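Local coordinates for protein ferredoxin component of carbazole 1,9a-dioxygenase (PDB 3GCE) that carries a Rieske [2Fe-2S] cluster and, as the ferredoxin component of carbazole 1,9a-dioxygenase, probably passes electrons to the terminal oxygenase, at residues A15-L20 / D40-Y45; D33-V38 / V44-N49; L68-P73 / F79-G84; R96-V101 / I107-K112. All blocks are in the same frame, centred on the assembly; numbering follows the deposited sequence.

Interaction 1: A15-L20 / D40-Y45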
loop_
_atom_site.group_PDB
_atom_site.type_symbol
_atom_site.label_atom_id
_atom_site.label_comp_id
_atom_site.label_asym_id
_atom_site.label_seq_id
_atom_site.Cartn_x
_atom_site.Cartn_y
_atom_site.Cartn_z
ATOM N N ALA A 15 7.764 9.275 -4.529
ATOM C CA ALA A 15 7.131 10.572 -4.402
ATOM C C ALA A 15 7.700 11.309 -3.203
ATOM O O ALA A 15 8.426 10.723 -2.394
ATOM C CB ALA A 15 5.603 10.398 -4.239
ATOM N N THR A 16 7.363 12.592 -3.102
ATOM C CA THR A 16 7.598 13.397 -1.917
ATOM C C THR A 16 6.370 13.260 -1.004
ATOM O O THR A 16 5.235 13.141 -1.493
ATOM C CB THR A 16 7.788 14.885 -2.324
ATOM O OG1 THR A 16 8.696 14.960 -3.422
ATOM C CG2 THR A 16 8.354 15.674 -1.226
ATOM N N LEU A 17 6.588 13.263 0.311
ATOM C CA LEU A 17 5.529 13.015 1.278
ATOM C C LEU A 17 4.283 13.868 1.038
ATOM O O LEU A 17 3.160 13.352 1.077
ATOM C CB LEU A 17 6.032 13.208 2.713
ATOM C CG LEU A 17 5.101 12.826 3.861
ATOM C CD1 LEU A 17 4.956 11.330 3.960
ATOM C CD2 LEU A 17 5.600 13.398 5.179
ATOM N N ASP A 18 4.464 15.160 0.775
ATOM C CA ASP A 18 3.286 16.022 0.639
ATOM C C ASP A 18 2.691 16.026 -0.764
ATOM O O ASP A 18 1.697 16.716 -1.019
ATOM C CB ASP A 18 3.559 17.433 1.140
ATOM C CG ASP A 18 4.893 17.954 0.695
ATOM O OD1 ASP A 18 5.170 17.906 -0.530
ATOM O OD2 ASP A 18 5.659 18.403 1.584
ATOM N N GLN A 19 3.269 15.235 -1.665
ATOM C CA GLN A 19 2.614 14.952 -2.937
ATOM C C GLN A 19 1.512 13.923 -2.727
ATOM O O GLN A 19 0.656 13.747 -3.589
ATOM C CB GLN A 19 3.591 14.436 -3.986
ATOM C CG GLN A 19 4.584 15.460 -4.508
ATOM C CD GLN A 19 5.578 14.846 -5.492
ATOM O OE1 GLN A 19 5.887 13.648 -5.422
ATOM N NE2 GLN A 19 6.081 15.669 -6.422
ATOM N N LEU A 20 1.544 13.248 -1.576
ATOM C CA LEU A 20 0.510 12.276 -1.222
ATOM C C LEU A 20 -0.507 12.880 -0.273
ATOM O O LEU A 20 -0.162 13.312 0.844
ATOM C CB LEU A 20 1.136 11.028 -0.581
ATOM C CG LEU A 20 1.506 9.822 -1.442
ATOM C CD1 LEU A 20 2.435 10.186 -2.590
ATOM C CD2 LEU A 20 2.123 8.745 -0.558
ATOM N N ASP A 40 -0.807 7.886 6.327
ATOM C CA ASP A 40 -1.702 8.140 7.439
ATOM C C ASP A 40 -0.918 9.008 8.431
ATOM O O ASP A 40 0.170 8.621 8.872
ATOM C CB ASP A 40 -2.122 6.821 8.096
ATOM C CG ASP A 40 -3.120 7.027 9.246
ATOM O OD1 ASP A 40 -4.240 7.523 8.991
ATOM O OD2 ASP A 40 -2.766 6.697 10.401
ATOM N N GLY A 41 -1.442 10.189 8.770
ATOM C CA GLY A 41 -0.675 11.120 9.606
ATOM C C GLY A 41 0.625 11.397 8.884
ATOM O O GLY A 41 0.608 11.744 7.707
ATOM N N ASP A 42 1.750 11.206 9.564
ATOM C CA ASP A 42 3.047 11.311 8.905
ATOM C C ASP A 42 3.645 9.944 8.564
ATOM O O ASP A 42 4.787 9.859 8.078
ATOM C CB ASP A 42 4.025 12.101 9.774
ATOM C CG ASP A 42 3.674 13.576 9.833
ATOM O OD1 ASP A 42 3.529 14.196 8.751
ATOM O OD2 ASP A 42 3.533 14.092 10.962
ATOM N N SER A 43 2.885 8.881 8.809
ATOM C CA SER A 43 3.386 7.541 8.491
ATOM C C SER A 43 3.058 7.201 7.048
ATOM O O SER A 43 2.075 7.695 6.497
ATOM C CB SER A 43 2.788 6.512 9.422
ATOM O OG SER A 43 3.118 6.816 10.756
ATOM N N VAL A 44 3.908 6.387 6.432
ATOM C CA VAL A 44 3.664 5.917 5.066
ATOM C C VAL A 44 3.729 4.394 5.120
ATOM O O VAL A 44 4.646 3.823 5.764
ATOM C CB VAL A 44 4.740 6.440 4.085
ATOM C CG1 VAL A 44 4.455 5.980 2.650
ATOM C CG2 VAL A 44 4.817 7.962 4.155
ATOM N N TYR A 45 2.771 3.755 4.449
ATOM C CA TYR A 45 2.693 2.293 4.384
ATOM C C TYR A 45 2.711 1.856 2.941
ATOM O O TYR A 45 2.243 2.586 2.067
ATOM C CB TYR A 45 1.386 1.811 5.030
ATOM C CG TYR A 45 1.262 2.308 6.432
ATOM C CD1 TYR A 45 1.998 1.726 7.444
ATOM C CD2 TYR A 45 0.444 3.391 6.743
ATOM C CE1 TYR A 45 1.925 2.186 8.738
ATOM C CE2 TYR A 45 0.353 3.857 8.072
ATOM C CZ TYR A 45 1.094 3.229 9.048
ATOM O OH TYR A 45 1.036 3.650 10.352
#

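Interaction 2: D33-V38 / V44-N49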
loop_
_atom_site.group_PDB
_atom_site.type_symbol
_atom_site.label_atom_id
_atom_site.label_comp_id
_atom_site.label_asym_id
_atom_site.label_seq_id
_atom_site.Cartn_x
_atom_site.Cartn_y
_atom_site.Cartn_z
ATOM N N ASP A 33 7.437 -4.445 -9.720
ATOM C CA ASP A 33 6.273 -4.756 -8.863
ATOM C C ASP A 33 5.406 -3.538 -8.589
ATOM O O ASP A 33 5.912 -2.470 -8.270
ATOM C CB ASP A 33 6.706 -5.372 -7.537
ATOM C CG ASP A 33 7.406 -6.705 -7.720
ATOM O OD1 ASP A 33 6.837 -7.599 -8.380
ATOM O OD2 ASP A 33 8.535 -6.846 -7.220
ATOM N N GLU A 34 4.090 -3.720 -8.684
ATOM C CA GLU A 34 3.173 -2.627 -8.462
ATOM C C GLU A 34 2.864 -2.560 -6.972
ATOM O O GLU A 34 2.452 -3.570 -6.348
ATOM C CB GLU A 34 1.887 -2.832 -9.260
ATOM C CG GLU A 34 1.087 -1.574 -9.481
ATOM C CD GLU A 34 -0.159 -1.837 -10.330
ATOM O OE1 GLU A 34 -0.060 -2.504 -11.394
ATOM O OE2 GLU A 34 -1.241 -1.384 -9.928
ATOM N N VAL A 35 3.076 -1.375 -6.409
ATOM C CA VAL A 35 3.014 -1.195 -4.965
ATOM C C VAL A 35 2.066 -0.066 -4.564
ATOM O O VAL A 35 2.189 1.075 -5.036
ATOM C CB VAL A 35 4.427 -0.937 -4.386
ATOM C CG1 VAL A 35 4.362 -0.737 -2.886
ATOM C CG2 VAL A 35 5.319 -2.114 -4.694
ATOM N N MET A 36 1.108 -0.398 -3.708
ATOM C CA MET A 36 0.186 0.592 -3.183
ATOM C C MET A 36 0.863 1.301 -2.024
ATOM O O MET A 36 1.369 0.650 -1.107
ATOM C CB MET A 36 -1.102 -0.075 -2.703
ATOM C CG MET A 36 -2.220 0.929 -2.357
ATOM S SD MET A 36 -2.390 1.165 -0.597
ATOM C CE MET A 36 -3.117 -0.396 -0.286
ATOM N N VAL A 37 0.855 2.629 -2.080
ATOM C CA VAL A 37 1.444 3.460 -1.044
ATOM C C VAL A 37 0.345 4.361 -0.496
ATOM O O VAL A 37 -0.451 4.892 -1.271
ATOM C CB VAL A 37 2.675 4.239 -1.617
ATOM C CG1 VAL A 37 3.236 5.238 -0.623
ATOM C CG2 VAL A 37 3.757 3.240 -1.983
ATOM N N VAL A 38 0.275 4.485 0.839
ATOM C CA VAL A 38 -0.701 5.336 1.477
ATOM C C VAL A 38 -0.126 6.007 2.728
ATOM O O VAL A 38 0.588 5.383 3.514
ATOM C CB VAL A 38 -2.017 4.537 1.783
ATOM C CG1 VAL A 38 -1.806 3.493 2.882
ATOM C CG2 VAL A 38 -3.181 5.490 2.121
ATOM N N VAL A 44 3.908 6.387 6.432
ATOM C CA VAL A 44 3.664 5.917 5.066
ATOM C C VAL A 44 3.729 4.394 5.120
ATOM O O VAL A 44 4.646 3.823 5.764
ATOM C CB VAL A 44 4.740 6.440 4.085
ATOM C CG1 VAL A 44 4.455 5.980 2.650
ATOM C CG2 VAL A 44 4.817 7.962 4.155
ATOM N N TYR A 45 2.771 3.755 4.449
ATOM C CA TYR A 45 2.693 2.293 4.384
ATOM C C TYR A 45 2.711 1.856 2.941
ATOM O O TYR A 45 2.243 2.586 2.067
ATOM C CB TYR A 45 1.386 1.811 5.030
ATOM C CG TYR A 45 1.262 2.308 6.432
ATOM C CD1 TYR A 45 1.998 1.726 7.444
ATOM C CD2 TYR A 45 0.444 3.391 6.743
ATOM C CE1 TYR A 45 1.925 2.186 8.738
ATOM C CE2 TYR A 45 0.353 3.857 8.072
ATOM C CZ TYR A 45 1.094 3.229 9.048
ATOM O OH TYR A 45 1.036 3.650 10.352
ATOM N N ALA A 46 3.235 0.661 2.686
ATOM C CA ALA A 46 3.348 0.171 1.305
ATOM C C ALA A 46 3.108 -1.326 1.285
ATOM O O ALA A 46 3.716 -2.061 2.070
ATOM C CB ALA A 46 4.737 0.489 0.751
ATOM N N ILE A 47 2.216 -1.779 0.399
ATOM C CA ILE A 47 1.977 -3.220 0.218
ATOM C C ILE A 47 1.792 -3.467 -1.262
ATOM O O ILE A 47 1.616 -2.521 -2.024
ATOM C CB ILE A 47 0.751 -3.778 1.048
ATOM C CG1 ILE A 47 -0.567 -3.052 0.684
ATOM C CG2 ILE A 47 1.046 -3.652 2.543
ATOM C CD1 ILE A 47 -1.862 -3.810 1.158
ATOM N N SER A 48 1.852 -4.728 -1.672
ATOM C CA SER A 48 1.538 -5.064 -3.064
ATOM C C SER A 48 0.174 -4.498 -3.442
ATOM O O SER A 48 -0.782 -4.568 -2.659
ATOM C CB SER A 48 1.511 -6.565 -3.277
ATOM O OG SER A 48 0.997 -6.814 -4.585
ATOM N N ASN A 49 0.086 -3.944 -4.646
ATOM C CA ASN A 49 -1.162 -3.364 -5.114
ATOM C C ASN A 49 -2.141 -4.413 -5.631
ATOM O O ASN A 49 -3.281 -4.093 -5.913
ATOM C CB ASN A 49 -0.908 -2.334 -6.225
ATOM C CG ASN A 49 -2.094 -1.392 -6.426
ATOM O OD1 ASN A 49 -2.733 -0.988 -5.466
ATOM N ND2 ASN A 49 -2.381 -1.045 -7.676
HETATM O O HOH W 1 2.929 -6.178 -6.297
#

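Interaction 3: L68-P73 / F79-G84. With FES (Fe2/s2 (inorganic) cluster), chain B.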
loop_
_atom_site.group_PDB
_atom_site.type_symbol
_atom_site.label_atom_id
_atom_site.label_comp_id
_atom_site.label_asym_id
_atom_site.label_seq_id
_atom_site.Cartn_x
_atom_site.Cartn_y
_atom_site.Cartn_z
ATOM N N LEU A 68 -6.594 1.252 9.621
ATOM C CA LEU A 68 -5.400 1.050 8.750
ATOM C C LEU A 68 -5.569 -0.145 7.792
ATOM O O LEU A 68 -4.663 -0.987 7.636
ATOM C CB LEU A 68 -4.074 0.965 9.566
ATOM C CG LEU A 68 -3.638 2.264 10.294
ATOM C CD1 LEU A 68 -2.473 2.016 11.221
ATOM C CD2 LEU A 68 -3.302 3.440 9.328
ATOM N N GLU A 69 -6.758 -0.207 7.188
ATOM C CA GLU A 69 -7.101 -1.233 6.217
ATOM C C GLU A 69 -7.351 -0.600 4.870
ATOM O O GLU A 69 -7.935 0.491 4.771
ATOM C CB GLU A 69 -8.376 -1.951 6.634
ATOM C CG GLU A 69 -8.248 -2.846 7.855
ATOM C CD GLU A 69 -9.596 -3.445 8.229
ATOM O OE1 GLU A 69 -10.484 -2.670 8.616
ATOM O OE2 GLU A 69 -9.776 -4.678 8.113
ATOM N N ILE A 70 -6.904 -1.289 3.836
ATOM C CA ILE A 70 -7.319 -0.993 2.474
ATOM C C ILE A 70 -8.384 -2.034 2.084
ATOM O O ILE A 70 -8.230 -3.234 2.316
ATOM C CB ILE A 70 -6.125 -1.050 1.494
ATOM C CG1 ILE A 70 -6.546 -0.596 0.082
ATOM C CG2 ILE A 70 -5.539 -2.487 1.432
ATOM C CD1 ILE A 70 -7.016 0.863 -0.000
ATOM N N GLU A 71 -9.457 -1.564 1.479
ATOM C CA GLU A 71 -10.560 -2.435 1.104
ATOM C C GLU A 71 -10.538 -2.603 -0.414
ATOM O O GLU A 71 -10.551 -1.615 -1.149
ATOM C CB GLU A 71 -11.863 -1.814 1.564
ATOM C CG GLU A 71 -13.143 -2.532 1.127
ATOM C CD GLU A 71 -14.381 -1.800 1.650
ATOM O OE1 GLU A 71 -14.253 -0.629 2.063
ATOM O OE2 GLU A 71 -15.488 -2.375 1.647
ATOM N N CYS A 72 -10.462 -3.850 -0.878
ATOM C CA CYS A 72 -10.356 -4.144 -2.314
ATOM C C CYS A 72 -11.616 -3.624 -3.031
ATOM O O CYS A 72 -12.729 -3.828 -2.540
ATOM C CB CYS A 72 -10.252 -5.667 -2.493
ATOM S SG CYS A 72 -10.223 -6.227 -4.223
ATOM N N PRO A 73 -11.461 -2.974 -4.197
ATOM C CA PRO A 73 -12.670 -2.466 -4.866
ATOM C C PRO A 73 -13.591 -3.540 -5.475
ATOM O O PRO A 73 -14.768 -3.247 -5.789
ATOM C CB PRO A 73 -12.115 -1.569 -5.982
ATOM C CG PRO A 73 -10.760 -2.113 -6.286
ATOM C CD PRO A 73 -10.222 -2.646 -4.940
ATOM N N PHE A 79 -7.077 -5.702 3.672
ATOM C CA PHE A 79 -5.722 -5.977 4.187
ATOM C C PHE A 79 -5.292 -4.909 5.175
ATOM O O PHE A 79 -5.667 -3.730 5.046
ATOM C CB PHE A 79 -4.693 -6.025 3.048
ATOM C CG PHE A 79 -4.980 -7.108 2.025
ATOM C CD1 PHE A 79 -5.757 -6.827 0.897
ATOM C CD2 PHE A 79 -4.409 -8.385 2.155
ATOM C CE1 PHE A 79 -6.024 -7.819 -0.074
ATOM C CE2 PHE A 79 -4.666 -9.370 1.198
ATOM C CZ PHE A 79 -5.468 -9.073 0.074
ATOM N N ASP A 80 -4.479 -5.323 6.135
ATOM C CA ASP A 80 -3.781 -4.399 7.009
ATOM C C ASP A 80 -2.612 -3.796 6.181
ATOM O O ASP A 80 -1.738 -4.526 5.722
ATOM C CB ASP A 80 -3.272 -5.164 8.242
ATOM C CG ASP A 80 -2.302 -4.337 9.090
ATOM O OD1 ASP A 80 -2.420 -3.070 9.097
ATOM O OD2 ASP A 80 -1.417 -4.963 9.737
ATOM N N VAL A 81 -2.602 -2.474 6.005
ATOM C CA VAL A 81 -1.523 -1.811 5.246
ATOM C C VAL A 81 -0.162 -1.826 5.918
ATOM O O VAL A 81 0.851 -1.582 5.253
ATOM C CB VAL A 81 -1.900 -0.371 4.815
ATOM C CG1 VAL A 81 -3.140 -0.404 3.904
ATOM C CG2 VAL A 81 -2.132 0.551 6.028
ATOM N N ARG A 82 -0.139 -2.106 7.230
ATOM C CA ARG A 82 1.106 -2.200 7.995
ATOM C C ARG A 82 1.876 -3.489 7.711
ATOM O O ARG A 82 3.129 -3.519 7.782
ATOM C CB ARG A 82 0.798 -2.150 9.492
ATOM C CG ARG A 82 0.285 -0.794 9.967
ATOM C CD ARG A 82 -0.264 -0.892 11.376
ATOM N NE ARG A 82 -1.526 -1.632 11.399
ATOM C CZ ARG A 82 -2.290 -1.763 12.475
ATOM N NH1 ARG A 82 -1.931 -1.185 13.609
ATOM N NH2 ARG A 82 -3.406 -2.473 12.420
ATOM N N THR A 83 1.151 -4.555 7.361
ATOM C CA THR A 83 1.746 -5.899 7.329
ATOM C C THR A 83 1.425 -6.716 6.098
ATOM O O THR A 83 2.098 -7.757 5.839
ATOM C CB THR A 83 1.329 -6.731 8.577
ATOM O OG1 THR A 83 -0.097 -6.899 8.559
ATOM C CG2 THR A 83 1.778 -6.028 9.903
ATOM N N GLY A 84 0.387 -6.302 5.370
ATOM C CA GLY A 84 -0.136 -7.093 4.243
ATOM C C GLY A 84 -1.080 -8.214 4.682
ATOM O O GLY A 84 -1.497 -9.026 3.864
HETATM FE FE1 FES B . -9.889 -8.433 -3.968
HETATM FE FE2 FES B . -11.698 -10.412 -4.559
HETATM S S1 FES B . -11.482 -9.305 -2.599
HETATM S S2 FES B . -10.161 -9.484 -5.849
#

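Interaction 4: R96-V101 / I107-K112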
loop_
_atom_site.group_PDB
_atom_site.type_symbol
_atom_site.label_atom_id
_atom_site.label_comp_id
_atom_site.label_asym_id
_atom_site.label_seq_id
_atom_site.Cartn_x
_atom_site.Cartn_y
_atom_site.Cartn_z
ATOM N N ARG A 96 2.382 -9.116 -0.062
ATOM C CA ARG A 96 3.719 -8.627 0.338
ATOM C C ARG A 96 3.648 -7.207 0.885
ATOM O O ARG A 96 2.931 -6.365 0.332
ATOM C CB ARG A 96 4.654 -8.664 -0.853
ATOM C CG ARG A 96 6.079 -8.151 -0.554
ATOM C CD ARG A 96 6.971 -8.428 -1.779
ATOM N NE ARG A 96 7.194 -9.868 -1.947
ATOM C CZ ARG A 96 7.992 -10.606 -1.165
ATOM N NH1 ARG A 96 8.686 -10.025 -0.194
ATOM N NH2 ARG A 96 8.116 -11.919 -1.349
ATOM N N ALA A 97 4.326 -6.979 2.010
ATOM C CA ALA A 97 4.519 -5.664 2.587
ATOM C C ALA A 97 5.901 -5.196 2.167
ATOM O O ALA A 97 6.838 -6.017 2.050
ATOM C CB ALA A 97 4.417 -5.722 4.113
ATOM N N TYR A 98 6.038 -3.900 1.918
ATOM C CA TYR A 98 7.318 -3.341 1.450
ATOM C C TYR A 98 7.858 -2.389 2.486
ATOM O O TYR A 98 7.102 -1.630 3.044
ATOM C CB TYR A 98 7.111 -2.573 0.143
ATOM C CG TYR A 98 6.953 -3.469 -1.044
ATOM C CD1 TYR A 98 5.743 -4.146 -1.275
ATOM C CD2 TYR A 98 7.995 -3.646 -1.946
ATOM C CE1 TYR A 98 5.589 -4.971 -2.410
ATOM C CE2 TYR A 98 7.847 -4.458 -3.068
ATOM C CZ TYR A 98 6.654 -5.120 -3.288
ATOM O OH TYR A 98 6.550 -5.930 -4.394
ATOM N N ASP A 99 9.166 -2.408 2.727
ATOM C CA ASP A 99 9.756 -1.495 3.704
ATOM C C ASP A 99 9.828 -0.103 3.107
ATOM O O ASP A 99 10.149 0.044 1.934
ATOM C CB ASP A 99 11.147 -1.969 4.147
ATOM C CG ASP A 99 11.076 -3.242 4.994
ATOM O OD1 ASP A 99 10.089 -3.416 5.758
ATOM O OD2 ASP A 99 11.983 -4.080 4.875
ATOM N N VAL A 100 9.515 0.894 3.931
ATOM C CA VAL A 100 9.426 2.287 3.493
ATOM C C VAL A 100 10.126 3.135 4.514
ATOM O O VAL A 100 9.940 2.946 5.726
ATOM C CB VAL A 100 7.989 2.856 3.463
ATOM C CG1 VAL A 100 7.920 4.162 2.629
ATOM C CG2 VAL A 100 7.001 1.870 2.951
ATOM N N VAL A 101 10.890 4.094 4.004
ATOM C CA VAL A 101 11.523 5.140 4.793
ATOM C C VAL A 101 11.156 6.491 4.144
ATOM O O VAL A 101 11.094 6.609 2.918
ATOM C CB VAL A 101 13.074 4.873 4.841
ATOM C CG1 VAL A 101 13.912 6.149 4.919
ATOM C CG2 VAL A 101 13.422 3.915 5.980
ATOM N N ILE A 107 9.875 9.766 -0.281
ATOM C CA ILE A 107 9.370 8.461 0.097
ATOM C C ILE A 107 10.148 7.382 -0.654
ATOM O O ILE A 107 10.085 7.288 -1.893
ATOM C CB ILE A 107 7.840 8.308 -0.150
ATOM C CG1 ILE A 107 7.046 9.368 0.623
ATOM C CG2 ILE A 107 7.385 6.899 0.257
ATOM C CD1 ILE A 107 5.535 9.395 0.187
ATOM N N LEU A 108 10.875 6.568 0.099
ATOM C CA LEU A 108 11.730 5.533 -0.502
ATOM C C LEU A 108 11.205 4.146 -0.145
ATOM O O LEU A 108 10.964 3.866 1.033
ATOM C CB LEU A 108 13.146 5.689 0.030
ATOM C CG LEU A 108 13.835 7.062 -0.122
ATOM C CD1 LEU A 108 15.223 7.030 0.542
ATOM C CD2 LEU A 108 13.947 7.428 -1.608
ATOM N N VAL A 109 11.067 3.287 -1.152
ATOM C CA VAL A 109 10.544 1.924 -0.989
ATOM C C VAL A 109 11.629 0.899 -1.356
ATOM O O VAL A 109 12.216 0.968 -2.437
ATOM C CB VAL A 109 9.279 1.706 -1.887
ATOM C CG1 VAL A 109 8.656 0.298 -1.667
ATOM C CG2 VAL A 109 8.228 2.823 -1.601
ATOM N N ALA A 110 11.901 -0.038 -0.460
ATOM C CA ALA A 110 12.854 -1.104 -0.754
ATOM C C ALA A 110 12.225 -2.106 -1.714
ATOM O O ALA A 110 11.117 -2.568 -1.472
ATOM C CB ALA A 110 13.286 -1.793 0.521
ATOM N N PRO A 111 12.914 -2.433 -2.819
ATOM C CA PRO A 111 12.363 -3.378 -3.791
ATOM C C PRO A 111 12.366 -4.799 -3.248
ATOM O O PRO A 111 13.110 -5.094 -2.316
ATOM C CB PRO A 111 13.332 -3.280 -4.982
ATOM C CG PRO A 111 14.180 -2.081 -4.722
ATOM C CD PRO A 111 14.240 -1.948 -3.233
ATOM N N LYS A 112 11.505 -5.641 -3.823
ATOM C CA LYS A 112 11.392 -7.065 -3.493
ATOM C C LYS A 112 12.763 -7.744 -3.469
ATOM O O LYS A 112 13.092 -8.458 -2.518
ATOM C CB LYS A 112 10.499 -7.745 -4.540
ATOM C CG LYS A 112 9.767 -8.995 -4.071
ATOM C CD LYS A 112 8.587 -9.326 -4.994
ATOM C CE LYS A 112 9.035 -9.942 -6.308
ATOM N NZ LYS A 112 7.952 -9.956 -7.343
#

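Interaction 1: A15-L20 / D40-Y45
Leu17 and Val44 carry the apolar part of this contact, meeting methyl to methyl: Leu17 CD1 lies 3.4 Å from Val44 CG2, closer than two methyl carbons usually come. The side chains run past each other in opposite senses, and across this pair only Leu17 CD1 and Val44 CG2 come close. In Leu17, CG stands anti to the backbone N (chi1 -173°), which carries the isobutyl group out from the 3-10 segment 17-19 toward strand 43-48. Val44 CG2, the branch beside its own backbone N, receives it. At the edge of the patch the other branch, Leu17 CD2, comes within 4.2 Å of Asp42 OD1, a loose approach of methyl to carboxylate oxygen at an exposed turn.

The two segments belong to different sheets of the Rieske domain. Residues 15-20 finish strand 12-16 and turn through the 3-10 segment, whereas residues 40-45 form the tip of the hairpin of strands 33-40 and 43-48, a type II' beta turn from Asp40 to Ser43.

The polar bonds lie within the segments or run to outside partners, none joining the two. Gln19 folds back so that its OE1 accepts from Thr16 N at 2.9 Å, the donor standing above the amide carbonyl plane. Within the hairpin, Ser43 N gives a 2.7 Å bond to Asp40 O. From strand 33-40, Arg39 NH1 hydrogen-bonds Leu20 O, while Val102 of strand 100-103 touches both Leu17 and Val44.

Interaction 2: D33-V38 / V44-N49
Met36 and Ile47 face each other in the tight middle of an antiparallel hairpin, as a hydrogen-bonded pair whose side chains run alongside each other in the same direction. Met36 CE rests 3.8 Å from Ile47 CG1. The methionine chain bends at chi2 and chi3 to bring its methyl there, and Ile70 of strand 69-71 covers both residues. On the other face Val37 CG1 packs 3.6 Å from Val44 CG1, and Val37 CG2 and Val35 CG1 both lie against Ala46 CB. Backbone bonds run in reciprocal pairs between Met36 and Ile47 and between Val38 and Tyr45.

The end toward Asp33 is looser and polar. There a water bridges Glu34 O and Ser48 OG, and Asn49 N closes the pairing with a 2.9 Å bond to Glu34 O. Glu34 reaches along an extended chain to Asn49, where ND2 donates to OE2 on its anti side, somewhat out of the carboxylate plane; the 2.5 Å length is unusually short and doubtful in detail. Carboxylate and amide planes are turned 43° apart. The opposite end of the amide, Asn49 OD1, sits 3.3 Å from Met36 CB and accepts from Asp59 N. Replacing Asn49 with alanine is likely to leave Glu34 OE2 and Asp59 N without these mates and open a gap beside Met36 CB.

Asn49 thus has both ends of its amide engaged, which should fix its rotation where the strand runs out toward the cluster ligand Cys51, whereas the middle is held by backbone bonds and apolar packing.

Interaction 3: L68-P73 / F79-G84
The hairpin of strands 69-71 and 78-80 belongs to the cluster-binding part of the Rieske domain, and across it Ile70 and Phe79 form a hydrogen-bonded antiparallel pair. Ile70 N donates to Phe79 O and Phe79 N to Ile70 O, each at 3.0 Å. Ile70 CG2 lies 4.0 Å from Phe79 CB, near the plane of the ring at its edge, and Ile70 CB rests on Val81 CG1.

Just beyond the strand Cys72 SG binds an iron of the [2Fe-2S] cluster, FE1, at 2.2 Å. Cys51 is also a cluster ligand, matching the Rieske pattern of two cysteines on one iron and two histidines, here His53 and His75, on the other.

At the opposite end Leu68 O accepts from Val81 N, and Leu68 CD1 lies over one face of the Arg82 guanidinium, 3.8 Å from Arg82 NE, the side chains crossing at about a right angle. The arginine chain bends at chi3 (-71°), turning NE to Asp80: Arg82 NE gives Asp80 OD1 a nearly straight 2.9 Å bond (173°), part of a salt bridge, and Arg82 N reaches the same oxygen from the opposite face of the carboxylate, making an Asx turn. Thr83 OG1 donates to Asp80 OD2 at 2.6 Å.

Interaction 4: R96-V101 / I107-K112
Val101 and Leu108 form a hydrogen-bonded antiparallel pair, Leu108 N to Val101 O at 2.8 Å and Val101 N to Leu108 O at 3.0 Å. Val100 and Val109 make the next, non-hydrogen-bonded pair, and Ala110 N still bonds to Asp99 O before the pairing ends; the end-to-end directions of the segments are 144° apart.

Among the side chains, Val100 CG1 packs 3.7 Å from Ile107 CG2. Tyr98 swings its ring alongside the departing chain: CG lies anti to the carbonyl carbon (chi1 -76°), CB rests 3.7 Å from Val109 CG1, and Ala110 O meets the ring edge in plane, 3.3 Å from CD2. A serine in place of Tyr98 would probably open a gap beside Val109 CG1 and strip Ala110 O of its ring-edge neighbour. At the exposed end the aliphatic stem of Lys112 crosses Arg96 at about a right angle; Lys112 CG lies over one guanidinium face toward its rim, 3.4 Å from Arg96 NE, and the lysine NZ turns to a salt bridge with Asp33.

Strand 106-109 lies between strands 100-103 and 12-16, with Ile107 and Val109 packed on Val14, while Tyr98 and Val100 cover Ala46 of strand 43-48.

In the fold
Interaction 2 lies near the centre of the chain and is the most buried; interaction 1 is a small surface contact, and interactions 3 and 4 are partly buried. Interactions 2, 3 and 4 each pair the strands of a hairpin, one in each of the three sheets, whereas interaction 1 joins two sheets through side chains alone. Interactions 1 and 2 share Val44 and Tyr45 of strand 43-48, which links the others: its Ile47 and Tyr45 meet 79-84, and Ser48 N probably hydrogen-bonds Arg96 O of interaction 4. The Asp33-Lys112 salt bridge ties interaction 2 to interaction 4, while in interaction 3, alone in holding a cluster ligand, the Asp80-Arg82 pair lies away from the cluster.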